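Local structure of OTU domain-containing protein wMelOTU (Wolbachia pipientis wMel, 6W9O) at residues N77-F82 against R131-K136. The protein is a bacterial OTU-family cysteine protease that acts as a deubiquitinase and is probably an effector removing ubiquitin from host proteins. Residues are numbered along the deposited sequence; the frame is centred on the assembly and turned at random.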
ATOM      1  N   ASN A  77      -5.631   0.469  11.720  1.00 16.77           N
ATOM      2  CA  ASN A  77      -5.811  -0.391  12.895  1.00 15.48           C
ATOM      3  C   ASN A  77      -5.126  -1.755  12.725  1.00 15.30           C
ATOM      4  O   ASN A  77      -4.629  -2.320  13.709  1.00 18.17           O
ATOM      5  CB  ASN A  77      -7.294  -0.597  13.150  1.00 19.77           C
ATOM      6  CG  ASN A  77      -7.523  -1.162  14.509  1.00 29.34           C
ATOM      7  OD1 ASN A  77      -7.283  -0.471  15.532  1.00 34.04           O
ATOM      8  ND2 ASN A  77      -7.991  -2.422  14.564  1.00 34.07           N
ATOM      9  N   ASP A  78      -5.089  -2.277  11.498  1.00 16.06           N
ATOM     10  CA  ASP A  78      -4.377  -3.539  11.236  1.00 15.86           C
ATOM     11  C   ASP A  78      -2.887  -3.373  11.537  1.00 16.88           C
ATOM     12  O   ASP A  78      -2.229  -4.293  12.046  1.00 18.91           O
ATOM     13  CB  ASP A  78      -4.486  -3.911   9.746  1.00 15.18           C
ATOM     14  CG  ASP A  78      -5.923  -4.320   9.290  1.00 17.51           C
ATOM     15  OD1 ASP A  78      -6.739  -4.780  10.132  1.00 21.69           O
ATOM     16  OD2 ASP A  78      -6.158  -4.152   8.067  1.00 18.18           O
ATOM     17  N   CYS A  79      -2.367  -2.167  11.309  1.00 14.33           N
ATOM     18  CA  CYS A  79      -0.948  -1.943  11.582  1.00 15.66           C
ATOM     19  C   CYS A  79      -0.724  -1.775  13.071  1.00 16.25           C
ATOM     20  O   CYS A  79       0.252  -2.299  13.625  1.00 15.92           O
ATOM     21  CB  CYS A  79      -0.477  -0.699  10.807  1.00 15.38           C
ATOM     22  SG  CYS A  79      -0.494  -1.001   8.988  1.00 15.56           S
ATOM     23  N   ARG A  80      -1.652  -1.085  13.759  1.00 14.88           N
ATOM     24  CA  ARG A  80      -1.585  -1.027  15.213  1.00 15.36           C
ATOM     25  C   ARG A  80      -1.600  -2.423  15.809  1.00 18.35           C
ATOM     26  O   ARG A  80      -0.835  -2.731  16.728  1.00 20.04           O
ATOM     27  CB  ARG A  80      -2.793  -0.238  15.751  1.00 18.27           C
ATOM     28  CG  ARG A  80      -2.898  -0.238  17.239  1.00 23.79           C
ATOM     29  CD  ARG A  80      -4.120   0.562  17.658  1.00 24.78           C
ATOM     30  NE  ARG A  80      -4.420   0.370  19.063  1.00 43.89           N
ATOM     31  CZ  ARG A  80      -4.110   1.264  20.007  1.00 60.20           C
ATOM     32  NH1 ARG A  80      -3.503   2.412  19.671  1.00 58.24           N
ATOM     33  NH2 ARG A  80      -4.416   1.024  21.284  1.00 59.83           N
ATOM     34  N   GLU A  81      -2.523  -3.261  15.338  1.00 17.95           N
ATOM     35  CA  GLU A  81      -2.625  -4.603  15.902  1.00 18.99           C
ATOM     36  C   GLU A  81      -1.356  -5.407  15.631  1.00 19.34           C
ATOM     37  O   GLU A  81      -0.879  -6.129  16.505  1.00 21.78           O
ATOM     38  CB  GLU A  81      -3.840  -5.298  15.266  1.00 21.57           C
ATOM     39  CG  GLU A  81      -5.138  -4.704  15.788  1.00 26.81           C
ATOM     40  CD  GLU A  81      -6.373  -5.470  15.330  1.00 39.55           C
ATOM     41  OE1 GLU A  81      -6.299  -6.231  14.341  1.00 34.69           O
ATOM     42  OE2 GLU A  81      -7.431  -5.262  15.969  1.00 44.14           O
ATOM     43  N   PHE A  82      -0.809  -5.299  14.418  1.00 19.20           N
ATOM     44  CA  PHE A  82       0.452  -5.969  14.138  1.00 17.52           C
ATOM     45  C   PHE A  82       1.519  -5.593  15.164  1.00 17.38           C
ATOM     46  O   PHE A  82       2.238  -6.460  15.689  1.00 18.68           O
ATOM     47  CB  PHE A  82       0.882  -5.616  12.709  1.00 16.55           C
ATOM     48  CG  PHE A  82       2.155  -6.280  12.284  1.00 15.71           C
ATOM     49  CD1 PHE A  82       2.124  -7.431  11.515  1.00 17.22           C
ATOM     50  CD2 PHE A  82       3.397  -5.711  12.631  1.00 18.02           C
ATOM     51  CE1 PHE A  82       3.316  -8.063  11.097  1.00 19.00           C
ATOM     52  CE2 PHE A  82       4.576  -6.295  12.196  1.00 17.08           C
ATOM     53  CZ  PHE A  82       4.559  -7.488  11.441  1.00 17.77           C
ATOM     54  N   ARG A 131       4.130  -3.777   4.010  1.00 13.05           N
ATOM     55  CA  ARG A 131       4.506  -5.152   4.316  1.00 13.35           C
ATOM     56  C   ARG A 131       3.520  -5.789   5.301  1.00 12.94           C
ATOM     57  O   ARG A 131       3.109  -6.960   5.129  1.00 14.14           O
ATOM     58  CB  ARG A 131       5.937  -5.170   4.858  1.00 15.43           C
ATOM     59  CG  ARG A 131       6.387  -6.572   5.217  1.00 16.84           C
ATOM     60  CD  ARG A 131       7.940  -6.582   5.457  1.00 18.93           C
ATOM     61  NE  ARG A 131       8.358  -7.924   5.834  1.00 20.96           N
ATOM     62  CZ  ARG A 131       9.631  -8.250   6.084  1.00 21.63           C
ATOM     63  NH1 ARG A 131      10.569  -7.329   5.974  1.00 25.94           N
ATOM     64  NH2 ARG A 131       9.932  -9.484   6.429  1.00 30.49           N
ATOM     65  N   ILE A 132       3.083  -5.020   6.304  1.00 12.24           N
ATOM     66  CA  ILE A 132       2.097  -5.526   7.266  1.00 15.00           C
ATOM     67  C   ILE A 132       0.788  -5.858   6.555  1.00 13.21           C
ATOM     68  O   ILE A 132       0.180  -6.911   6.802  1.00 14.73           O
ATOM     69  CB  ILE A 132       1.844  -4.487   8.382  1.00 13.81           C
ATOM     70  CG1 ILE A 132       3.088  -4.312   9.255  1.00 13.94           C
ATOM     71  CG2 ILE A 132       0.558  -4.906   9.192  1.00 15.53           C
ATOM     72  CD1 ILE A 132       3.018  -3.030  10.152  1.00 15.61           C
ATOM     73  N   LEU A 133       0.326  -4.970   5.662  1.00 14.01           N
ATOM     74  CA  LEU A 133      -0.971  -5.213   5.031  1.00 14.18           C
ATOM     75  C   LEU A 133      -0.881  -6.326   3.994  1.00 14.23           C
ATOM     76  O   LEU A 133      -1.873  -7.044   3.758  1.00 15.06           O
ATOM     77  CB  LEU A 133      -1.477  -3.921   4.397  1.00 15.63           C
ATOM     78  CG  LEU A 133      -1.663  -2.776   5.403  1.00 13.91           C
ATOM     79  CD1 LEU A 133      -2.024  -1.495   4.659  1.00 14.15           C
ATOM     80  CD2 LEU A 133      -2.746  -3.196   6.441  1.00 15.69           C
ATOM     81  N   CYS A 134       0.270  -6.497   3.335  1.00 14.36           N
ATOM     82  CA  CYS A 134       0.433  -7.599   2.396  1.00 15.12           C
ATOM     83  C   CYS A 134       0.302  -8.914   3.147  1.00 16.94           C
ATOM     84  O   CYS A 134      -0.339  -9.881   2.671  1.00 17.42           O
ATOM     85  CB  CYS A 134       1.839  -7.507   1.774  1.00 14.65           C
ATOM     86  SG  CYS A 134       1.863  -6.314   0.429  1.00 16.66           S
ATOM     87  N   GLU A 135       0.890  -8.984   4.339  1.00 14.78           N
ATOM     88  CA  GLU A 135       0.790 -10.189   5.167  1.00 16.52           C
ATOM     89  C   GLU A 135      -0.661 -10.461   5.585  1.00 16.76           C
ATOM     90  O   GLU A 135      -1.135 -11.614   5.510  1.00 20.70           O
ATOM     91  CB  GLU A 135       1.702 -10.025   6.395  1.00 22.76           C
ATOM     92  CG  GLU A 135       1.322 -10.905   7.593  1.00 32.22           C
ATOM     93  CD  GLU A 135       1.853 -12.269   7.474  1.00 47.21           C
ATOM     94  OE1 GLU A 135       1.307 -13.188   8.146  1.00 50.25           O
ATOM     95  OE2 GLU A 135       2.819 -12.422   6.704  1.00 49.27           O
ATOM     96  N   LYS A 136      -1.395  -9.439   6.003  1.00 16.58           N
ATOM     97  CA  LYS A 136      -2.770  -9.665   6.458  1.00 17.92           C
ATOM     98  C   LYS A 136      -3.687 -10.063   5.299  1.00 16.98           C
ATOM     99  O   LYS A 136      -4.470 -11.017   5.431  1.00 19.17           O
ATOM    100  CB  LYS A 136      -3.343  -8.426   7.145  1.00 19.79           C
ATOM    101  CG  LYS A 136      -4.831  -8.705   7.519  1.00 23.62           C
ATOM    102  CD  LYS A 136      -5.296  -7.812   8.650  1.00 24.23           C
ATOM    103  CE  LYS A 136      -6.706  -8.261   9.074  1.00 26.99           C
ATOM    104  NZ  LYS A 136      -7.180  -7.456  10.222  1.00 29.44           N
TER
HETATM  105  O   HOH W   1      -5.097  -7.555  12.246  1.00 31.37           O
HETATM  106  O   HOH W   2      -8.428  -7.541  12.965  1.00 84.27           O
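I132 lies over one face of the F82 ring, its CG1 3.7 Å from the ring centroid and almost on the ring normal, a CH-pi contact between two helices of the OTU domain, 72-84 and 126-137, whose axes here run nearly perpendicular (92°) and 9.6 Å apart. F82 has CG anti to its backbone N (chi1 -178°), which carries the ring out beside I132. The other branch of I132, CG2, reaches F82 CB at 3.6 Å and also packs against C79 SG, so the isoleucine sits between the ring and the thiol. L133 CD2 continues the apolar patch, 3.8 Å from D78 CB, and also touches the C79 thiol. Y113 of helix 105-116 adjoins C79 and I132, F54 and F58 of helix 53-66 pack on L133, and F91 meets F82 edge-to-face.

Along one border the chemistry turns polar. The K136 side chain is extended beyond CG and crosses D78 at about a right angle, K136 CD lying 3.6 Å from D78 CG. K136 NZ approaches D78 OD1 from above the carboxylate plane, 59° out of it, in a salt bridge of 2.7 Å. The second oxygen, OD2, is hydrogen-bonded to Y137 OH, so both carboxylate oxygens are engaged. K136 NZ and E81 OE1 stand 4.4 Å apart, joined by two waters that each donate to OE1 and accept from NZ. The contact thus pairs a largely buried apolar centre with a charged margin, where the lysine and the tyrosine hydroxyl would offset the cost of burying D78 and probably favour its ionised form.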